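Local coordinates for lactate racemase (PDB 2YJG), which interconverts the D- and L-isomers of lactate as a homodimeric enzyme that depends on a nickel-pincer cofactor, at residues 296-301 against 357-362; 327-332 against 384-389; 337-342 against 366-371. All coordinates share one frame; numbering follows the deposited sequence.

Contact 1 of 3, residues 296-301 against 357-362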
loop_
_atom_site.group_PDB
_atom_site.type_symbol
_atom_site.label_atom_id
_atom_site.label_comp_id
_atom_site.label_asym_id
_atom_site.label_seq_id
_atom_site.Cartn_x
_atom_site.Cartn_y
_atom_site.Cartn_z
ATOM N N SER A 296 19.168 -23.554 -10.293
ATOM C CA SER A 296 19.770 -24.876 -9.958
ATOM C C SER A 296 21.281 -24.983 -10.170
ATOM O O SER A 296 21.931 -25.857 -9.570
ATOM C CB SER A 296 19.086 -25.976 -10.751
ATOM O OG SER A 296 19.589 -26.054 -12.098
ATOM N N VAL A 297 21.846 -24.074 -10.964
ATOM C CA VAL A 297 23.305 -23.940 -11.026
ATOM C C VAL A 297 23.900 -23.723 -9.624
ATOM O O VAL A 297 25.014 -24.147 -9.388
ATOM C CB VAL A 297 23.708 -22.823 -11.981
ATOM C CG1 VAL A 297 25.308 -22.711 -12.156
ATOM C CG2 VAL A 297 23.025 -23.025 -13.361
ATOM N N LYS A 298 23.193 -23.080 -8.705
ATOM C CA LYS A 298 23.689 -22.888 -7.312
ATOM C C LYS A 298 24.004 -24.205 -6.568
ATOM O O LYS A 298 25.168 -24.430 -6.106
ATOM C CB LYS A 298 22.757 -22.024 -6.520
ATOM C CG LYS A 298 22.580 -20.585 -7.139
ATOM C CD LYS A 298 21.497 -19.830 -6.475
ATOM C CE LYS A 298 21.390 -18.390 -6.982
ATOM N NZ LYS A 298 20.338 -17.588 -6.211
ATOM N N GLY A 299 23.024 -25.095 -6.548
ATOM C CA GLY A 299 23.184 -26.467 -5.980
ATOM C C GLY A 299 24.243 -27.259 -6.730
ATOM O O GLY A 299 24.990 -28.058 -6.171
ATOM N N MET A 300 24.319 -27.074 -8.050
ATOM C CA MET A 300 25.337 -27.772 -8.799
ATOM C C MET A 300 26.767 -27.427 -8.386
ATOM O O MET A 300 27.675 -28.300 -8.470
ATOM C CB MET A 300 25.227 -27.492 -10.305
ATOM C CG MET A 300 23.910 -27.908 -10.963
ATOM S SD MET A 300 23.943 -27.550 -12.722
ATOM C CE MET A 300 22.238 -27.870 -13.102
ATOM N N THR A 301 26.968 -26.169 -7.979
ATOM C CA THR A 301 28.297 -25.736 -7.487
ATOM C C THR A 301 28.689 -26.467 -6.191
ATOM O O THR A 301 29.875 -26.685 -5.968
ATOM C CB THR A 301 28.468 -24.196 -7.247
ATOM O OG1 THR A 301 27.661 -23.732 -6.155
ATOM C CG2 THR A 301 28.254 -23.368 -8.574
ATOM N N GLN A 357 24.551 -13.859 -18.221
ATOM C CA GLN A 357 25.770 -14.452 -18.752
ATOM C C GLN A 357 26.582 -15.174 -17.652
ATOM O O GLN A 357 27.200 -16.209 -17.901
ATOM C CB GLN A 357 26.611 -13.407 -19.507
ATOM C CG GLN A 357 27.506 -12.558 -18.727
ATOM C CD GLN A 357 28.565 -11.840 -19.620
ATOM O OE1 GLN A 357 28.222 -11.290 -20.695
ATOM N NE2 GLN A 357 29.816 -11.803 -19.149
ATOM N N TRP A 358 26.576 -14.611 -16.454
ATOM C CA TRP A 358 27.384 -15.130 -15.365
ATOM C C TRP A 358 26.899 -16.542 -14.919
ATOM O O TRP A 358 27.678 -17.380 -14.471
ATOM C CB TRP A 358 27.394 -14.132 -14.223
ATOM C CG TRP A 358 26.049 -13.707 -13.736
ATOM C CD1 TRP A 358 25.316 -14.284 -12.763
ATOM C CD2 TRP A 358 25.280 -12.611 -14.229
ATOM N NE1 TRP A 358 24.118 -13.623 -12.597
ATOM C CE2 TRP A 358 24.081 -12.583 -13.500
ATOM C CE3 TRP A 358 25.480 -11.676 -15.229
ATOM C CZ2 TRP A 358 23.076 -11.625 -13.733
ATOM C CZ3 TRP A 358 24.541 -10.703 -15.417
ATOM C CH2 TRP A 358 23.346 -10.668 -14.672
ATOM N N GLU A 359 25.585 -16.736 -14.981
ATOM C CA GLU A 359 24.947 -18.019 -14.592
ATOM C C GLU A 359 25.350 -19.047 -15.614
ATOM O O GLU A 359 25.640 -20.235 -15.285
ATOM C CB GLU A 359 23.415 -17.870 -14.577
ATOM C CG GLU A 359 22.618 -18.745 -13.616
ATOM C CD GLU A 359 22.803 -18.387 -12.159
ATOM O OE1 GLU A 359 23.525 -17.390 -11.882
ATOM O OE2 GLU A 359 22.205 -19.077 -11.250
ATOM N N ALA A 360 25.348 -18.674 -16.906
ATOM C CA ALA A 360 25.836 -19.573 -17.941
ATOM C C ALA A 360 27.338 -19.895 -17.801
ATOM O O ALA A 360 27.780 -21.030 -18.061
ATOM C CB ALA A 360 25.540 -19.050 -19.430
ATOM N N GLN A 361 28.122 -18.885 -17.426
ATOM C CA GLN A 361 29.545 -19.050 -17.299
ATOM C C GLN A 361 29.823 -20.092 -16.206
ATOM O O GLN A 361 30.636 -21.032 -16.365
ATOM C CB GLN A 361 30.153 -17.699 -16.919
ATOM C CG GLN A 361 31.677 -17.734 -16.896
ATOM C CD GLN A 361 32.314 -16.399 -16.556
ATOM O OE1 GLN A 361 31.651 -15.351 -16.574
ATOM N NE2 GLN A 361 33.616 -16.432 -16.257
ATOM N N ILE A 362 29.195 -19.896 -15.059
ATOM C CA ILE A 362 29.342 -20.888 -13.979
ATOM C C ILE A 362 28.906 -22.259 -14.333
ATOM O O ILE A 362 29.646 -23.220 -14.018
ATOM C CB ILE A 362 28.660 -20.396 -12.690
ATOM C CG1 ILE A 362 29.370 -19.128 -12.303
ATOM C CG2 ILE A 362 28.648 -21.580 -11.479
ATOM C CD1 ILE A 362 28.663 -18.244 -11.247
#
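Val297, Thr301 and Ile362 form the apolar part of this contact, joined chiefly through methyl groups. Val297 CG1 lies anti to its backbone N (chi1 -176°) and reaches out to Ile362 CG2 at 3.6 Å. One turn further along, Thr301 CG2 meets the same methyl, Ile362 CG2, at 3.4 Å, closer than usual van der Waals contact. Ile362 thus presses one branch between two residues of the other helix, and its side chain runs obliquely to both. Val297 CG1 also rests near the backbone, 4.0 Å from Glu359 O.

Of the polar residues, the buried Glu359 lays its bent chain beside Val297, with OE2 4.1 Å from Val297 CB, a touch on carbon and not a bond. Lys298 keeps to the margin: its NZ is 5.6 Å from Glu359 OE2, too far for a salt bridge, and is hydrogen-bonded instead to Gln295 OE1; both Lys298 and Gln295 probably bind substrate.

Within segment 296-301, Thr301 OG1 donates to Lys298 O at 2.6 Å, in the carbonyl plane. With chi1 at 67°, OG1 sits between backbone N and carbonyl carbon; CG2, anti to the carbonyl carbon, is the branch that meets Ile362. An alanine in place of this threonine would probably open a gap beside Ile362 CG2 and deprive Lys298 O of its hydroxyl donor. The helix is kinked here: the N atoms of Lys298 and Gly299 have no bond to the preceding turn, and Gly299 N is held by Asn284 OD1.

The axes of the two segments come within 10.3 Å, their directions 33° apart. With no hydrogen bond between the segments, their fit rests on three branched side chains and the carbon-side packing of Glu359.

Contact 2 of 3, residues 327-332 against 384-389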
loop_
_atom_site.group_PDB
_atom_site.type_symbol
_atom_site.label_atom_id
_atom_site.label_comp_id
_atom_site.label_asym_id
_atom_site.label_seq_id
_atom_site.Cartn_x
_atom_site.Cartn_y
_atom_site.Cartn_z
ATOM N N GLY A 327 18.331 -15.943 -22.264
ATOM C CA GLY A 327 19.762 -15.694 -22.593
ATOM C C GLY A 327 20.659 -16.803 -22.012
ATOM O O GLY A 327 21.490 -17.390 -22.701
ATOM N N PHE A 328 20.413 -17.123 -20.743
ATOM C CA PHE A 328 21.075 -18.254 -20.072
ATOM C C PHE A 328 20.977 -19.473 -20.931
ATOM O O PHE A 328 21.975 -20.105 -21.202
ATOM C CB PHE A 328 20.392 -18.458 -18.702
ATOM C CG PHE A 328 20.769 -19.751 -17.996
ATOM C CD1 PHE A 328 22.066 -19.983 -17.566
ATOM C CD2 PHE A 328 19.781 -20.675 -17.658
ATOM C CE1 PHE A 328 22.382 -21.161 -16.864
ATOM C CE2 PHE A 328 20.073 -21.838 -16.963
ATOM C CZ PHE A 328 21.374 -22.100 -16.572
ATOM N N TYR A 329 19.755 -19.802 -21.384
ATOM C CA TYR A 329 19.497 -21.000 -22.174
ATOM C C TYR A 329 20.212 -20.982 -23.547
ATOM O O TYR A 329 20.839 -21.970 -23.979
ATOM C CB TYR A 329 18.000 -21.098 -22.353
ATOM C CG TYR A 329 17.498 -22.149 -23.281
ATOM C CD1 TYR A 329 17.826 -23.488 -23.109
ATOM C CD2 TYR A 329 16.635 -21.805 -24.355
ATOM C CE1 TYR A 329 17.324 -24.468 -23.975
ATOM C CE2 TYR A 329 16.116 -22.786 -25.192
ATOM C CZ TYR A 329 16.445 -24.121 -24.990
ATOM O OH TYR A 329 15.943 -25.083 -25.846
ATOM N N ARG A 330 20.079 -19.859 -24.222
ATOM C CA ARG A 330 20.592 -19.598 -25.585
ATOM C C ARG A 330 22.121 -19.695 -25.657
ATOM O O ARG A 330 22.643 -20.121 -26.634
ATOM C CB ARG A 330 20.111 -18.207 -26.012
ATOM C CG ARG A 330 20.267 -17.731 -27.478
ATOM C CD ARG A 330 19.648 -16.245 -27.694
ATOM N NE ARG A 330 19.828 -15.303 -26.542
ATOM C CZ ARG A 330 19.149 -14.158 -26.339
ATOM N NH1 ARG A 330 18.221 -13.731 -27.216
ATOM N NH2 ARG A 330 19.392 -13.422 -25.232
ATOM N N TRP A 331 22.828 -19.378 -24.592
ATOM C CA TRP A 331 24.268 -19.581 -24.581
ATOM C C TRP A 331 24.600 -21.007 -24.932
ATOM O O TRP A 331 25.454 -21.198 -25.731
ATOM C CB TRP A 331 24.901 -19.214 -23.225
ATOM C CG TRP A 331 25.126 -17.758 -23.034
ATOM C CD1 TRP A 331 24.562 -16.961 -22.092
ATOM C CD2 TRP A 331 26.073 -16.937 -23.736
ATOM N NE1 TRP A 331 25.057 -15.685 -22.211
ATOM C CE2 TRP A 331 26.020 -15.664 -23.184
ATOM C CE3 TRP A 331 26.964 -17.182 -24.794
ATOM C CZ2 TRP A 331 26.757 -14.586 -23.715
ATOM C CZ3 TRP A 331 27.724 -16.105 -25.302
ATOM C CH2 TRP A 331 27.665 -14.880 -24.719
ATOM N N PHE A 332 23.857 -21.977 -24.371
ATOM C CA PHE A 332 24.090 -23.388 -24.597
ATOM C C PHE A 332 23.450 -23.851 -25.901
ATOM O O PHE A 332 24.061 -24.584 -26.693
ATOM C CB PHE A 332 23.556 -24.186 -23.433
ATOM C CG PHE A 332 24.311 -23.898 -22.173
ATOM C CD1 PHE A 332 23.953 -22.810 -21.383
ATOM C CD2 PHE A 332 25.412 -24.606 -21.857
ATOM C CE1 PHE A 332 24.651 -22.482 -20.268
ATOM C CE2 PHE A 332 26.171 -24.269 -20.709
ATOM C CZ PHE A 332 25.802 -23.222 -19.944
ATOM N N VAL A 384 17.182 -29.550 -20.758
ATOM C CA VAL A 384 18.323 -30.132 -20.086
ATOM C C VAL A 384 19.291 -30.727 -21.131
ATOM O O VAL A 384 20.533 -30.522 -21.048
ATOM C CB VAL A 384 17.867 -31.235 -19.081
ATOM C CG1 VAL A 384 19.091 -32.019 -18.581
ATOM C CG2 VAL A 384 17.056 -30.627 -17.940
ATOM N N LYS A 385 18.736 -31.436 -22.130
ATOM C CA LYS A 385 19.548 -31.986 -23.239
ATOM C C LYS A 385 20.252 -30.896 -24.067
ATOM O O LYS A 385 21.434 -31.011 -24.451
ATOM C CB LYS A 385 18.668 -32.832 -24.170
ATOM C CG LYS A 385 18.255 -34.159 -23.645
ATOM C CD LYS A 385 17.411 -34.923 -24.674
ATOM C CE LYS A 385 16.408 -35.867 -24.075
ATOM N NZ LYS A 385 15.165 -35.969 -24.944
ATOM N N ASP A 386 19.528 -29.821 -24.302
ATOM C CA ASP A 386 20.017 -28.690 -25.060
ATOM C C ASP A 386 21.151 -27.982 -24.303
ATOM O O ASP A 386 21.962 -27.303 -24.900
ATOM C CB ASP A 386 18.891 -27.680 -25.303
ATOM C CG ASP A 386 17.916 -28.097 -26.412
ATOM O OD1 ASP A 386 18.122 -29.114 -27.054
ATOM O OD2 ASP A 386 16.947 -27.354 -26.607
ATOM N N MET A 387 21.196 -28.138 -22.981
ATOM C CA MET A 387 22.216 -27.534 -22.132
ATOM C C MET A 387 23.329 -28.516 -21.736
ATOM O O MET A 387 24.001 -28.352 -20.730
ATOM C CB MET A 387 21.565 -26.859 -20.915
ATOM C CG MET A 387 20.613 -25.758 -21.340
ATOM S SD MET A 387 19.787 -24.873 -20.008
ATOM C CE MET A 387 21.094 -23.748 -19.552
ATOM N N PHE A 388 23.574 -29.479 -22.612
ATOM C CA PHE A 388 24.622 -30.455 -22.458
ATOM C C PHE A 388 24.564 -31.189 -21.124
ATOM O O PHE A 388 25.595 -31.544 -20.584
ATOM C CB PHE A 388 25.977 -29.803 -22.643
ATOM C CG PHE A 388 26.066 -28.956 -23.900
ATOM C CD1 PHE A 388 25.933 -29.528 -25.133
ATOM C CD2 PHE A 388 26.262 -27.601 -23.819
ATOM C CE1 PHE A 388 26.017 -28.772 -26.274
ATOM C CE2 PHE A 388 26.349 -26.843 -24.945
ATOM C CZ PHE A 388 26.210 -27.435 -26.180
ATOM N N MET A 389 23.355 -31.388 -20.594
ATOM C CA MET A 389 23.147 -32.196 -19.425
ATOM C C MET A 389 22.269 -33.412 -19.815
ATOM O O MET A 389 21.908 -33.569 -21.004
ATOM C CB MET A 389 22.540 -31.355 -18.340
ATOM C CG MET A 389 23.501 -30.323 -17.892
ATOM S SD MET A 389 22.856 -29.382 -16.574
ATOM C CE MET A 389 21.677 -28.286 -17.421
#
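Met387 lays its terminal methyl over one face of the Phe328 ring, with CE 3.6 Å from the Phe328 ring centroid and 24° off the normal. The methyl is displaced toward the rim, nearest to CE2 and CZ, a CH-pi contact with the two side chains at about a right angle. Chi3 of 81° folds CE back from the otherwise extended chain, and the same methyl meets Phe332 CD1 at 3.5 Å. The sulfur serves another ring: Met387 SD lies in the plane of Tyr329, at its edge, 3.9 Å from Tyr329 CD1. Met387 thus meets three aromatic residues of helix 326-333, the neighbours Phe328 and Tyr329 and, a turn later, Phe332; its contacts with Phe328 and Tyr329 are both Met-aromatic.

The phenol extends further, to a polar partner. Tyr329 OH donates to Asp386 OD2 at 2.6 Å, on the anti lone pair, with ring and carboxylate planes 28° apart. Asp386 OD2 also forms a salt bridge with Lys333 NZ, so this oxygen is gripped by two donors, and the neighbouring positive charge would probably favour an ionised carboxylate.

At the far border Phe388 comes up to the edge of the Phe332 ring, where Phe388 CD2 is 3.7 Å from Phe332 CD2. The outer ring atom Phe388 CZ is 3.6 Å from Phe332 O, while Asp386 O stands above the centre of one Phe388 face.

The end of helix 381-386 and the residues just after it supply these partners. Met389 N bonds to Val384 O at 3.0 Å and Phe388 N to Lys385 O, with Phe388 at positive phi as the C-prime residue. This is a Schellman motif, here closing a helix of the parallel alpha/beta domain and turning Met387 and Phe388 against the aromatic side of helix 326-333.

Contact 3 of 3, residues 337-342 against 366-371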
loop_
_atom_site.group_PDB
_atom_site.type_symbol
_atom_site.label_atom_id
_atom_site.label_comp_id
_atom_site.label_asym_id
_atom_site.label_seq_id
_atom_site.Cartn_x
_atom_site.Cartn_y
_atom_site.Cartn_z
ATOM N N ASP A 337 29.526 -26.893 -27.288
ATOM C CA ASP A 337 29.751 -27.668 -26.081
ATOM C C ASP A 337 30.039 -26.677 -24.990
ATOM O O ASP A 337 30.132 -25.474 -25.258
ATOM C CB ASP A 337 30.914 -28.664 -26.242
ATOM C CG ASP A 337 32.213 -28.032 -26.725
ATOM O OD1 ASP A 337 32.526 -26.849 -26.429
ATOM O OD2 ASP A 337 32.983 -28.794 -27.370
ATOM N N PRO A 338 30.188 -27.156 -23.754
ATOM C CA PRO A 338 30.421 -26.176 -22.697
ATOM C C PRO A 338 31.709 -25.326 -22.820
ATOM O O PRO A 338 31.699 -24.163 -22.348
ATOM C CB PRO A 338 30.432 -27.021 -21.421
ATOM C CG PRO A 338 29.658 -28.311 -21.808
ATOM C CD PRO A 338 29.806 -28.493 -23.265
ATOM N N GLN A 339 32.805 -25.893 -23.351
ATOM C CA GLN A 339 34.031 -25.148 -23.516
ATOM C C GLN A 339 33.773 -23.985 -24.497
ATOM O O GLN A 339 34.309 -22.900 -24.293
ATOM C CB GLN A 339 35.167 -25.988 -24.092
ATOM C CG GLN A 339 36.439 -25.231 -24.223
ATOM C CD GLN A 339 36.979 -24.784 -22.887
ATOM O OE1 GLN A 339 37.236 -23.567 -22.640
ATOM N NE2 GLN A 339 37.173 -25.736 -21.994
ATOM N N ASP A 340 32.913 -24.208 -25.496
ATOM C CA ASP A 340 32.565 -23.145 -26.477
ATOM C C ASP A 340 31.846 -21.985 -25.707
ATOM O O ASP A 340 32.171 -20.829 -25.866
ATOM C CB ASP A 340 31.687 -23.742 -27.565
ATOM C CG ASP A 340 31.594 -22.886 -28.813
ATOM O OD1 ASP A 340 32.521 -22.118 -29.098
ATOM O OD2 ASP A 340 30.560 -22.997 -29.496
ATOM N N VAL A 341 30.898 -22.339 -24.846
ATOM C CA VAL A 341 30.177 -21.384 -24.052
ATOM C C VAL A 341 31.125 -20.557 -23.229
ATOM O O VAL A 341 31.051 -19.309 -23.273
ATOM C CB VAL A 341 29.099 -22.037 -23.159
ATOM C CG1 VAL A 341 28.523 -20.977 -22.147
ATOM C CG2 VAL A 341 28.051 -22.786 -24.072
ATOM N N MET A 342 32.058 -21.214 -22.519
ATOM C CA MET A 342 33.020 -20.547 -21.720
ATOM C C MET A 342 33.881 -19.590 -22.551
ATOM O O MET A 342 34.080 -18.444 -22.194
ATOM C CB MET A 342 33.879 -21.563 -21.032
ATOM C CG MET A 342 34.925 -21.062 -20.113
ATOM S SD MET A 342 34.364 -20.039 -18.759
ATOM C CE MET A 342 33.764 -21.399 -17.632
ATOM N N ILE A 366 31.260 -25.840 -14.636
ATOM C CA ILE A 366 30.932 -27.182 -14.111
ATOM C C ILE A 366 30.980 -28.248 -15.161
ATOM O O ILE A 366 31.655 -29.210 -14.999
ATOM C CB ILE A 366 29.573 -27.175 -13.402
ATOM C CG1 ILE A 366 29.678 -26.211 -12.268
ATOM C CG2 ILE A 366 29.190 -28.581 -12.811
ATOM C CD1 ILE A 366 28.319 -25.918 -11.619
ATOM N N LEU A 367 30.310 -28.033 -16.276
ATOM C CA LEU A 367 30.144 -29.004 -17.293
ATOM C C LEU A 367 31.405 -29.296 -18.100
ATOM O O LEU A 367 31.445 -30.269 -18.882
ATOM C CB LEU A 367 28.991 -28.552 -18.210
ATOM C CG LEU A 367 27.591 -28.355 -17.656
ATOM C CD1 LEU A 367 26.588 -27.884 -18.765
ATOM C CD2 LEU A 367 27.115 -29.664 -17.065
ATOM N N ILE A 368 32.415 -28.436 -17.997
ATOM C CA ILE A 368 33.685 -28.705 -18.665
ATOM C C ILE A 368 34.427 -29.812 -17.958
ATOM O O ILE A 368 35.084 -30.568 -18.640
ATOM C CB ILE A 368 34.605 -27.461 -18.745
ATOM C CG1 ILE A 368 34.006 -26.440 -19.728
ATOM C CG2 ILE A 368 36.043 -27.855 -19.234
ATOM C CD1 ILE A 368 34.614 -25.088 -19.537
ATOM N N ASN A 369 34.261 -29.932 -16.626
ATOM C CA ASN A 369 34.965 -30.913 -15.780
ATOM C C ASN A 369 34.079 -32.076 -15.248
ATOM O O ASN A 369 34.616 -32.991 -14.588
ATOM C CB ASN A 369 35.524 -30.226 -14.532
ATOM C CG ASN A 369 36.754 -29.432 -14.770
ATOM O OD1 ASN A 369 37.312 -29.385 -15.865
ATOM N ND2 ASN A 369 37.182 -28.721 -13.703
ATOM N N HIS A 370 32.766 -31.983 -15.446
ATOM C CA HIS A 370 31.818 -32.920 -14.812
ATOM C C HIS A 370 30.625 -33.140 -15.691
ATOM O O HIS A 370 30.208 -32.227 -16.409
ATOM C CB HIS A 370 31.299 -32.365 -13.477
ATOM C CG HIS A 370 32.377 -31.961 -12.541
ATOM N ND1 HIS A 370 32.850 -30.669 -12.463
ATOM C CD2 HIS A 370 33.088 -32.685 -11.645
ATOM C CE1 HIS A 370 33.828 -30.623 -11.566
ATOM N NE2 HIS A 370 33.960 -31.825 -11.024
ATOM N N LYS A 371 30.002 -34.305 -15.563
ATOM C CA LYS A 371 28.683 -34.511 -16.164
ATOM C C LYS A 371 27.632 -34.158 -15.158
ATOM O O LYS A 371 27.821 -34.464 -13.984
ATOM C CB LYS A 371 28.509 -35.999 -16.514
ATOM C CG LYS A 371 29.586 -36.529 -17.405
ATOM C CD LYS A 371 29.372 -36.226 -18.833
ATOM C CE LYS A 371 30.678 -36.556 -19.646
ATOM N NZ LYS A 371 30.383 -37.100 -21.020
#
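The imidazole of His370 has Ile366 O at its edge, in the ring plane, within its own segment. Across the contact the puckered ring of Pro338 touches Leu367 through two of its carbons, with Pro338 CG 3.7 Å from Leu367 CB and Pro338 CB close by; the two side chains cross at about a right angle. The end of the Gln339 side chain comes near Ile368.

Ile368 carries most of the apolar contact. Its CG1 is 4.0 Å from Pro338 CB, and an extended chi2 of 163° sends CD1 on past the proline, to 3.9 Å from Met342 CB. Ile368 and Met342 also cross at about a right angle. Pro338 and Met342, both on the first turns of helix 338-346, thus line one side of the CG1-CD1 branch of Ile368, and no hydrogen bond joins the two segments.

Polar bonds instead act within each segment. Asp337 is the N-cap of helix 338-346: its OD1 accepts from Asp340 N at 2.8 Å, met nearly along the C-O axis, which pins the turn that holds Pro338. In the other segment Ile366 O takes two donors, His370 ND1 at 3.2 Å and Asn369 N, also at 3.2 Å. The histidine bond, with an N-H...O angle of 145°, ties His370 back to Ile366 O.

The contact lies near the surface, away from the annotated sites. Pro338 also touches Phe388, and Met342 continues onto Gln361 and Arg365 of helix 357-369. Ile366 faces helix 293-305 and strand 311-316, and just beyond His370 the chain enters strand 371-375, where Lys371 bonds by its backbone to Gly311 and Ile313 of the adjacent parallel strand.

The three contacts form one continuous cluster in the C-terminal domain, their centres 11 to 12 Å apart. Contact 1 passes into contact 2 where Val297 CG2 lies 3.7 Å from Phe328 CZ, and Ala360 packs on Trp331 and Phe332. Helix 357-369 serves both contact 1 and contact 3, which meet at Gln361 O and Met342 CE, 3.4 Å apart. Contacts 2 and 3 join through Met387 O and Leu367 CD1 at 3.3 Å. Contact 1 is the one nearest the probable active site: the side chain of Lys298 is about 5 Å from that of His174, a likely proton donor/acceptor. In contact 2 the side chain of Phe328 is about 8 Å from that of Gln295.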